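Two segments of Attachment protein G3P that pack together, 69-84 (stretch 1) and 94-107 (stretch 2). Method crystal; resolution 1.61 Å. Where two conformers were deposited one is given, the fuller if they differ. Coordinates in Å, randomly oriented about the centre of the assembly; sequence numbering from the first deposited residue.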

ATOM      1  N   ASN A  69     -20.084 -22.960  -5.758  1.00 28.40           N
ATOM      2  CA  ASN A  69     -19.523 -23.705  -6.887  1.00 29.57           C
ATOM      3  C   ASN A  69     -18.370 -22.967  -7.547  1.00 30.98           C
ATOM      4  O   ASN A  69     -17.881 -23.402  -8.587  1.00 33.87           O
ATOM      5  CB  ASN A  69     -20.612 -24.005  -7.906  1.00 28.64           C
ATOM      6  CG  ASN A  69     -21.730 -24.854  -7.373  1.00 34.27           C
ATOM      7  OD1 ASN A  69     -22.874 -24.728  -7.811  1.00 42.67           O
ATOM      8  ND2 ASN A  69     -21.444 -25.700  -6.388  1.00 24.41           N
ATOM      9  N   SER A  70     -17.940 -21.833  -6.954  1.00 23.60           N
ATOM     10  CA  SER A  70     -16.853 -21.041  -7.505  1.00 22.68           C
ATOM     11  C   SER A  70     -15.613 -21.123  -6.641  1.00 25.62           C
ATOM     12  O   SER A  70     -15.681 -21.489  -5.471  1.00 25.25           O
ATOM     13  CB  SER A  70     -17.279 -19.576  -7.616  1.00 25.53           C
ATOM     14  OG  SER A  70     -18.359 -19.379  -8.515  1.00 36.81           O
ATOM     15  N   GLN A  71     -14.474 -20.761  -7.240  1.00 22.97           N
ATOM     16  CA  GLN A  71     -13.188 -20.578  -6.579  1.00 24.04           C
ATOM     17  C   GLN A  71     -13.011 -19.055  -6.565  1.00 24.36           C
ATOM     18  O   GLN A  71     -13.652 -18.361  -7.363  1.00 21.43           O
ATOM     19  CB  GLN A  71     -12.041 -21.217  -7.376  1.00 28.57           C
ATOM     20  CG  GLN A  71     -12.029 -22.748  -7.318  1.00 51.75           C
ATOM     21  CD  GLN A  71     -11.458 -23.300  -6.031  1.00 77.00           C
ATOM     22  OE1 GLN A  71     -12.183 -23.795  -5.161  1.00 74.78           O
ATOM     23  NE2 GLN A  71     -10.142 -23.269  -5.898  1.00 72.83           N
ATOM     24  N   PHE A  72     -12.187 -18.530  -5.652  1.00 21.06           N
ATOM     25  CA  PHE A  72     -11.998 -17.090  -5.548  1.00 17.75           C
ATOM     26  C   PHE A  72     -10.540 -16.766  -5.520  1.00 19.45           C
ATOM     27  O   PHE A  72      -9.717 -17.605  -5.126  1.00 19.87           O
ATOM     28  CB  PHE A  72     -12.674 -16.528  -4.265  1.00 16.85           C
ATOM     29  CG  PHE A  72     -14.091 -17.006  -4.108  1.00 18.80           C
ATOM     30  CD1 PHE A  72     -15.120 -16.444  -4.858  1.00 19.62           C
ATOM     31  CD2 PHE A  72     -14.385 -18.088  -3.290  1.00 20.71           C
ATOM     32  CE1 PHE A  72     -16.406 -16.979  -4.808  1.00 20.22           C
ATOM     33  CE2 PHE A  72     -15.672 -18.604  -3.229  1.00 23.37           C
ATOM     34  CZ  PHE A  72     -16.676 -18.029  -3.968  1.00 20.36           C
ATOM     35  N   ARG A  73     -10.202 -15.558  -5.978  1.00 17.59           N
ATOM     36  CA  ARG A  73      -8.837 -15.091  -5.929  1.00 17.84           C
ATOM     37  C   ARG A  73      -8.780 -13.610  -5.792  1.00 18.60           C
ATOM     38  O   ARG A  73      -9.712 -12.898  -6.177  1.00 15.30           O
ATOM     39  CB  ARG A  73      -8.006 -15.590  -7.126  1.00 20.79           C
ATOM     40  CG  ARG A  73      -8.322 -14.867  -8.413  1.00 21.73           C
ATOM     41  CD  ARG A  73      -7.572 -15.431  -9.581  1.00 25.53           C
ATOM     42  NE  ARG A  73      -7.772 -14.566 -10.732  1.00 28.17           N
ATOM     43  CZ  ARG A  73      -7.193 -14.730 -11.914  1.00 41.50           C
ATOM     44  NH1 ARG A  73      -6.397 -15.773 -12.135  1.00 32.63           N
ATOM     45  NH2 ARG A  73      -7.440 -13.880 -12.899  1.00 25.36           N
ATOM     46  N   LEU A  74      -7.636 -13.144  -5.313  1.00 16.25           N
ATOM     47  CA  LEU A  74      -7.327 -11.730  -5.235  1.00 15.03           C
ATOM     48  C   LEU A  74      -6.224 -11.454  -6.256  1.00 19.19           C
ATOM     49  O   LEU A  74      -5.162 -12.094  -6.230  1.00 19.93           O
ATOM     50  CB  LEU A  74      -6.876 -11.362  -3.816  1.00 13.70           C
ATOM     51  CG  LEU A  74      -6.295  -9.962  -3.648  1.00 16.23           C
ATOM     52  CD1 LEU A  74      -7.369  -8.858  -3.778  1.00 15.41           C
ATOM     53  CD2 LEU A  74      -5.607  -9.858  -2.334  1.00 14.33           C
ATOM     54  N   VAL A  75      -6.477 -10.514  -7.167  1.00 15.57           N
ATOM     55  CA  VAL A  75      -5.475 -10.120  -8.135  1.00 15.87           C
ATOM     56  C   VAL A  75      -5.011  -8.753  -7.661  1.00 17.18           C
ATOM     57  O   VAL A  75      -5.809  -7.812  -7.650  1.00 14.76           O
ATOM     58  CB  VAL A  75      -5.980 -10.078  -9.610  1.00 19.58           C
ATOM     59  CG1 VAL A  75      -4.889  -9.538 -10.550  1.00 19.18           C
ATOM     60  CG2 VAL A  75      -6.441 -11.449 -10.078  1.00 21.38           C
ATOM     61  N   THR A  76      -3.731  -8.640  -7.248  1.00 15.46           N
ATOM     62  CA  THR A  76      -3.164  -7.397  -6.727  0.50 13.86           C
ATOM     63  C   THR A  76      -2.261  -6.779  -7.792  1.00 16.80           C
ATOM     64  O   THR A  76      -1.526  -7.520  -8.440  1.00 17.27           O
ATOM     65  CB  THR A  76      -2.383  -7.690  -5.426  0.50 16.87           C
ATOM     66  OG1 THR A  76      -3.173  -8.480  -4.530  0.50 10.79           O
ATOM     67  CG2 THR A  76      -1.952  -6.440  -4.707  0.50 12.79           C
ATOM     68  N   GLY A  77      -2.295  -5.457  -7.917  1.00 13.79           N
ATOM     69  CA  GLY A  77      -1.412  -4.767  -8.842  1.00 14.21           C
ATOM     70  C   GLY A  77       0.029  -5.070  -8.471  1.00 18.01           C
ATOM     71  O   GLY A  77       0.319  -5.367  -7.309  1.00 16.88           O
ATOM     72  N   ASP A  78       0.894  -5.143  -9.473  1.00 15.85           N
ATOM     73  CA  ASP A  78       2.319  -5.448  -9.276  1.00 17.09           C
ATOM     74  C   ASP A  78       3.021  -4.333  -8.512  1.00 17.64           C
ATOM     75  O   ASP A  78       3.884  -4.594  -7.671  1.00 18.41           O
ATOM     76  CB  ASP A  78       3.013  -5.670 -10.637  1.00 21.38           C
ATOM     77  CG  ASP A  78       2.426  -6.819 -11.446  1.00 30.65           C
ATOM     78  OD1 ASP A  78       1.993  -7.814 -10.831  1.00 31.86           O
ATOM     79  OD2 ASP A  78       2.479  -6.754 -12.691  1.00 34.21           O
ATOM     80  N   THR A  79       2.654  -3.103  -8.809  1.00 13.84           N
ATOM     81  CA  THR A  79       3.256  -1.897  -8.235  1.00 14.40           C
ATOM     82  C   THR A  79       2.173  -0.956  -7.718  1.00 16.54           C
ATOM     83  O   THR A  79       1.019  -1.016  -8.165  1.00 13.71           O
ATOM     84  CB  THR A  79       4.164  -1.191  -9.276  1.00 18.80           C
ATOM     85  OG1 THR A  79       3.388  -0.823 -10.422  1.00 17.23           O
ATOM     86  CG2 THR A  79       5.394  -2.038  -9.682  1.00 17.49           C
ATOM     87  N   CYS A  80       2.555  -0.079  -6.808  1.00 14.05           N
ATOM     88  CA  CYS A  80       1.641   0.886  -6.219  1.00 11.84           C
ATOM     89  C   CYS A  80       1.697   2.175  -6.974  1.00 14.16           C
ATOM     90  O   CYS A  80       2.626   2.393  -7.756  1.00 12.80           O
ATOM     91  CB  CYS A  80       1.993   1.125  -4.752  1.00 10.75           C
ATOM     92  SG  CYS A  80       1.573  -0.249  -3.670  1.00 13.31           S
ATOM     93  N   VAL A  81       0.714   3.047  -6.690  1.00 12.50           N
ATOM     94  CA  VAL A  81       0.654   4.454  -7.096  1.00 11.31           C
ATOM     95  C   VAL A  81       0.815   5.212  -5.771  1.00 13.60           C
ATOM     96  O   VAL A  81       0.138   4.890  -4.779  1.00 13.01           O
ATOM     97  CB  VAL A  81      -0.625   4.861  -7.845  1.00 12.57           C
ATOM     98  CG1 VAL A  81      -0.667   6.383  -8.084  1.00 13.23           C
ATOM     99  CG2 VAL A  81      -0.729   4.099  -9.154  1.00 12.03           C
ATOM    100  N   TYR A  82       1.718   6.187  -5.760  1.00 13.02           N
ATOM    101  CA  TYR A  82       2.043   6.984  -4.577  1.00 11.65           C
ATOM    102  C   TYR A  82       1.613   8.414  -4.723  1.00 16.51           C
ATOM    103  O   TYR A  82       1.514   8.916  -5.843  1.00 17.57           O
ATOM    104  CB  TYR A  82       3.563   6.951  -4.304  1.00 11.33           C
ATOM    105  CG  TYR A  82       4.140   5.561  -4.225  1.00 12.33           C
ATOM    106  CD1 TYR A  82       4.491   4.864  -5.379  1.00 12.96           C
ATOM    107  CD2 TYR A  82       4.291   4.916  -2.999  1.00 14.06           C
ATOM    108  CE1 TYR A  82       4.990   3.560  -5.313  1.00 12.77           C
ATOM    109  CE2 TYR A  82       4.793   3.615  -2.922  1.00 12.12           C
ATOM    110  CZ  TYR A  82       5.120   2.935  -4.084  1.00 16.95           C
ATOM    111  OH  TYR A  82       5.639   1.668  -4.028  1.00 14.98           O
ATOM    112  N   ASN A  83       1.389   9.099  -3.596  1.00 16.00           N
ATOM    113  CA  ASN A  83       1.045  10.535  -3.617  1.00 17.53           C
ATOM    114  C   ASN A  83       2.250  11.428  -3.271  1.00 20.78           C
ATOM    115  O   ASN A  83       2.080  12.582  -2.879  1.00 21.06           O
ATOM    116  CB  ASN A  83      -0.157  10.826  -2.708  1.00 16.68           C
ATOM    117  CG  ASN A  83       0.138  10.733  -1.226  1.00 23.79           C
ATOM    118  OD1 ASN A  83       1.160  10.212  -0.800  1.00 17.79           O
ATOM    119  ND2 ASN A  83      -0.750  11.242  -0.405  1.00 20.18           N
ATOM    120  N   GLY A  84       3.448  10.879  -3.374  1.00 17.25           N
ATOM    121  CA  GLY A  84       4.661  11.632  -3.067  1.00 18.60           C
ATOM    122  C   GLY A  84       5.880  10.848  -3.441  1.00 21.57           C
ATOM    123  O   GLY A  84       5.816   9.644  -3.694  1.00 19.98           O
ATOM    124  N   SER A  94       3.913  12.240   5.410  1.00 26.15           N
ATOM    125  CA  SER A  94       3.729  10.839   5.040  1.00 23.75           C
ATOM    126  C   SER A  94       3.445  10.692   3.558  1.00 24.29           C
ATOM    127  O   SER A  94       3.056  11.663   2.900  1.00 24.70           O
ATOM    128  CB  SER A  94       2.581  10.214   5.838  1.00 29.12           C
ATOM    129  OG  SER A  94       1.367  10.907   5.597  1.00 37.79           O
ATOM    130  N   ILE A  95       3.587   9.460   3.042  1.00 18.05           N
ATOM    131  CA  ILE A  95       3.246   9.108   1.663  1.00 15.42           C
ATOM    132  C   ILE A  95       2.311   7.921   1.751  1.00 19.02           C
ATOM    133  O   ILE A  95       2.581   6.986   2.501  1.00 20.94           O
ATOM    134  CB  ILE A  95       4.485   8.778   0.787  1.00 17.65           C
ATOM    135  CG1 ILE A  95       5.288  10.048   0.495  1.00 19.56           C
ATOM    136  CG2 ILE A  95       4.108   8.092  -0.538  1.00 16.60           C
ATOM    137  CD1 ILE A  95       6.691   9.820  -0.114  1.00 20.87           C
ATOM    138  N   ARG A  96       1.239   7.934   0.952  1.00 15.89           N
ATOM    139  CA  ARG A  96       0.277   6.849   0.841  1.00 15.50           C
ATOM    140  C   ARG A  96       0.679   6.035  -0.363  1.00 16.43           C
ATOM    141  O   ARG A  96       0.911   6.609  -1.420  1.00 16.25           O
ATOM    142  CB  ARG A  96      -1.110   7.426   0.575  1.00 14.76           C
ATOM    143  CG  ARG A  96      -1.721   8.135   1.759  1.00 17.27           C
ATOM    144  CD  ARG A  96      -3.103   8.659   1.431  1.00 19.46           C
ATOM    145  NE  ARG A  96      -3.725   9.190   2.646  1.00 20.04           N
ATOM    146  CZ  ARG A  96      -4.594   8.507   3.384  1.00 24.67           C
ATOM    147  NH1 ARG A  96      -4.989   7.295   3.006  1.00 17.15           N
ATOM    148  NH2 ARG A  96      -5.100   9.042   4.485  1.00 19.64           N
ATOM    149  N   ALA A  97       0.797   4.715  -0.195  1.00 11.73           N
ATOM    150  CA  ALA A  97       1.058   3.742  -1.265  1.00 11.27           C
ATOM    151  C   ALA A  97      -0.286   3.054  -1.454  1.00 13.10           C
ATOM    152  O   ALA A  97      -0.830   2.497  -0.507  1.00 13.43           O
ATOM    153  CB  ALA A  97       2.113   2.722  -0.818  1.00 12.89           C
ATOM    154  N   GLN A  98      -0.850   3.159  -2.646  1.00  9.49           N
ATOM    155  CA  GLN A  98      -2.131   2.518  -2.949  1.00  8.03           C
ATOM    156  C   GLN A  98      -1.929   1.405  -3.952  1.00  9.65           C
ATOM    157  O   GLN A  98      -1.299   1.609  -4.996  1.00 10.57           O
ATOM    158  CB  GLN A  98      -3.169   3.512  -3.484  1.00  8.90           C
ATOM    159  CG  GLN A  98      -3.794   4.393  -2.391  1.00  7.74           C
ATOM    160  CD  GLN A  98      -4.681   5.476  -2.920  1.00 24.59           C
ATOM    161  OE1 GLN A  98      -5.040   5.514  -4.107  1.00 15.29           O
ATOM    162  NE2 GLN A  98      -5.123   6.343  -2.032  1.00 14.97           N
ATOM    163  N   VAL A  99      -2.458   0.211  -3.636  1.00  8.64           N
ATOM    164  CA  VAL A  99      -2.430  -0.907  -4.576  1.00  7.73           C
ATOM    165  C   VAL A  99      -3.871  -1.234  -5.003  1.00 11.77           C
ATOM    166  O   VAL A  99      -4.812  -1.186  -4.170  1.00 11.15           O
ATOM    167  CB  VAL A  99      -1.632  -2.145  -4.053  1.00  9.70           C
ATOM    168  CG1 VAL A  99      -2.423  -2.966  -3.015  1.00  9.67           C
ATOM    169  CG2 VAL A  99      -1.189  -3.044  -5.226  1.00 10.43           C
ATOM    170  N   GLU A 100      -4.043  -1.656  -6.259  1.00 10.53           N
ATOM    171  CA  GLU A 100      -5.362  -2.139  -6.668  1.00  9.79           C
ATOM    172  C   GLU A 100      -5.495  -3.592  -6.228  1.00 14.19           C
ATOM    173  O   GLU A 100      -4.575  -4.375  -6.431  1.00 11.38           O
ATOM    174  CB  GLU A 100      -5.564  -2.036  -8.201  1.00 10.03           C
ATOM    175  CG  GLU A 100      -5.658  -0.625  -8.787  1.00  9.78           C
ATOM    176  CD  GLU A 100      -6.014  -0.607 -10.259  1.00 17.70           C
ATOM    177  OE1 GLU A 100      -5.865  -1.660 -10.920  1.00 11.69           O
ATOM    178  OE2 GLU A 100      -6.451   0.455 -10.756  1.00 13.09           O
ATOM    179  N   GLY A 101      -6.612  -3.928  -5.588  1.00  9.71           N
ATOM    180  CA  GLY A 101      -6.935  -5.284  -5.145  1.00 10.23           C
ATOM    181  C   GLY A 101      -8.271  -5.624  -5.767  1.00 10.91           C
ATOM    182  O   GLY A 101      -9.271  -4.984  -5.457  1.00 11.00           O
ATOM    183  N   ASP A 102      -8.281  -6.600  -6.681  1.00  8.85           N
ATOM    184  CA  ASP A 102      -9.448  -7.038  -7.425  1.00 11.10           C
ATOM    185  C   ASP A 102      -9.850  -8.419  -6.939  1.00 12.55           C
ATOM    186  O   ASP A 102      -9.151  -9.406  -7.183  1.00 13.91           O
ATOM    187  CB  ASP A 102      -9.065  -7.107  -8.904  1.00 13.24           C
ATOM    188  CG  ASP A 102     -10.218  -7.343  -9.854  1.00 19.22           C
ATOM    189  OD1 ASP A 102     -11.383  -7.402  -9.378  1.00 18.87           O
ATOM    190  OD2 ASP A 102      -9.967  -7.439 -11.072  1.00 24.70           O
ATOM    191  N   ILE A 103     -10.999  -8.492  -6.278  1.00 10.63           N
ATOM    192  CA  ILE A 103     -11.543  -9.742  -5.763  1.00 11.80           C
ATOM    193  C   ILE A 103     -12.342 -10.383  -6.884  1.00 15.56           C
ATOM    194  O   ILE A 103     -13.237  -9.748  -7.453  1.00 15.08           O
ATOM    195  CB  ILE A 103     -12.393  -9.430  -4.517  1.00 14.48           C
ATOM    196  CG1 ILE A 103     -11.504  -8.895  -3.377  1.00 14.25           C
ATOM    197  CG2 ILE A 103     -13.155 -10.697  -4.076  1.00 14.06           C
ATOM    198  CD1 ILE A 103     -12.297  -8.375  -2.170  1.00 20.57           C
ATOM    199  N   GLN A 104     -11.942 -11.590  -7.268  1.00 13.12           N
ATOM    200  CA  GLN A 104     -12.548 -12.291  -8.394  1.00 15.07           C
ATOM    201  C   GLN A 104     -13.115 -13.660  -8.053  1.00 19.41           C
ATOM    202  O   GLN A 104     -12.751 -14.276  -7.041  1.00 18.14           O
ATOM    203  CB  GLN A 104     -11.503 -12.459  -9.528  1.00 16.93           C
ATOM    204  CG  GLN A 104     -10.878 -11.165 -10.050  1.00 16.44           C
ATOM    205  CD  GLN A 104      -9.916 -11.379 -11.179  1.00 23.39           C
ATOM    206  OE1 GLN A 104      -9.433 -12.481 -11.436  1.00 22.39           O
ATOM    207  NE2 GLN A 104      -9.566 -10.298 -11.849  1.00 20.68           N
ATOM    208  N   ARG A 105     -14.015 -14.144  -8.928  1.00 16.93           N
ATOM    209  CA  ARG A 105     -14.606 -15.469  -8.800  0.70 17.61           C
ATOM    210  C   ARG A 105     -14.541 -16.185 -10.146  1.00 23.54           C
ATOM    211  O   ARG A 105     -14.563 -15.545 -11.195  1.00 22.12           O
ATOM    212  CB  ARG A 105     -16.049 -15.422  -8.264  0.70 16.37           C
ATOM    213  CG  ARG A 105     -17.115 -15.086  -9.304  0.70 21.75           C
ATOM    214  CD  ARG A 105     -18.466 -14.969  -8.661  0.70 23.73           C
ATOM    215  NE  ARG A 105     -19.478 -14.555  -9.625  0.70 32.05           N
ATOM    216  CZ  ARG A 105     -20.282 -15.390 -10.274  0.70 42.71           C
ATOM    217  NH1 ARG A 105     -20.206 -16.699 -10.060  0.70 23.51           N
ATOM    218  NH2 ARG A 105     -21.164 -14.924 -11.146  0.70 36.80           N
ATOM    219  N   SER A 106     -14.454 -17.504 -10.108  1.00 23.76           N
ATOM    220  CA  SER A 106     -14.440 -18.299 -11.336  1.00 27.01           C
ATOM    221  C   SER A 106     -15.905 -18.448 -11.767  1.00 33.53           C
ATOM    222  O   SER A 106     -16.784 -18.548 -10.907  1.00 31.32           O
ATOM    223  CB  SER A 106     -13.793 -19.658 -11.099  1.00 30.72           C
ATOM    224  OG  SER A 106     -14.502 -20.386 -10.113  1.00 32.05           O
ATOM    225  N   VAL A 107     -16.188 -18.369 -13.072  1.00 35.34           N
ATOM    226  CA  VAL A 107     -17.573 -18.478 -13.552  1.00 38.77           C
ATOM    227  C   VAL A 107     -17.708 -19.649 -14.537  1.00 49.58           C
ATOM    228  O   VAL A 107     -16.964 -19.689 -15.519  1.00 50.91           O
ATOM    229  CB  VAL A 107     -18.155 -17.138 -14.106  1.00 42.83           C
ATOM    230  CG1 VAL A 107     -19.602 -17.308 -14.572  1.00 44.37           C
ATOM    231  CG2 VAL A 107     -18.085 -16.031 -13.056  1.00 39.94           C
TER
HETATM  232  O   HOH W   1      -1.276   6.680  -3.339  1.00 14.84           O
HETATM  233  O   HOH W   2      -0.168  11.495   2.582  1.00 22.52           O
HETATM  234  O   HOH W   3       2.705  12.934   0.295  1.00 30.40           O

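The pairing of these two stretches of the attachment protein G3P is broken in the middle: two antiparallel ladders join them, and the register slips by two residues between Thr76 and Val81. The segment from Gly77 to Cys80 takes up the extra length, and Asp78 makes no contact with stretch 2. The general lesson is that an antiparallel pairing can be interrupted by a loop and resume in a new register; because the slip is by two, an even number, the alternation of side chains between the faces is kept.

The longer ladder brings strand 72-76 against strand 101-106, with 157° between their directions. Antiparallel strands alternate narrow and wide pairs, and both occur here. At the hydrogen-bonded pair Arg73 and Gln104, Arg73 N donates to Gln104 O (3.0 Å) and Gln104 N to Arg73 O (2.8 Å); Val75 and Asp102 repeat the pattern, Val75 N to Asp102 O and Asp102 N to Val75 O both spanning 2.9 Å. At the intervening pairs, carbonyls meet CA-H groups instead, as where Leu74 CA lies 3.5 Å from Asp102 O. Gly77 N also donates to Glu100 O, at 2.9 Å. Beyond the slip, Val81 N bonds Gln98 O (3.0 Å) and Gln98 N returns to Val81 O (2.9 Å).

Side chains exploit the two faces differently. On the face carrying Arg73 and Gln104, the amide oxygen of Gln104 lies at the edge of the guanidinium and accepts from both Arg73 NE and Arg73 NH2, each 2.8 Å from Gln104 OE1. The other end of that amide is also used: Gln104 NE2 donates to Asp102 OD2 at 3.0 Å, so one glutamine links an arginine across the strands to an aspartate on its own. The face bearing Leu74 and Ile103 is more apolar, with Leu74 CD1 4.2 Å from Ile103 CG1. In the second ladder Tyr82 CE2 approaches Ala97 CB to 3.5 Å; next to it, Cys80 SG packs 3.7 Å from Val99 CB.

At both ends side chains substitute for backbone groups. Ser106 N donates to Gln71 O at 3.0 Å, but Gln71 N finds the hydroxyl Ser106 OG at 2.9 Å; Ser70 OG, in turn, donates to Ser106 O at 3.0 Å. At the far end Arg96 N donates to the side-chain oxygen Asn83 OD1 at 2.9 Å, whereas the backbone bond from Asn83 N to Arg96 O is weak at 3.3 Å. Water 1 reinforces this end, donating to Val81 O (2.7 Å) and Arg96 O (2.9 Å), two carbonyls that cannot bond each other.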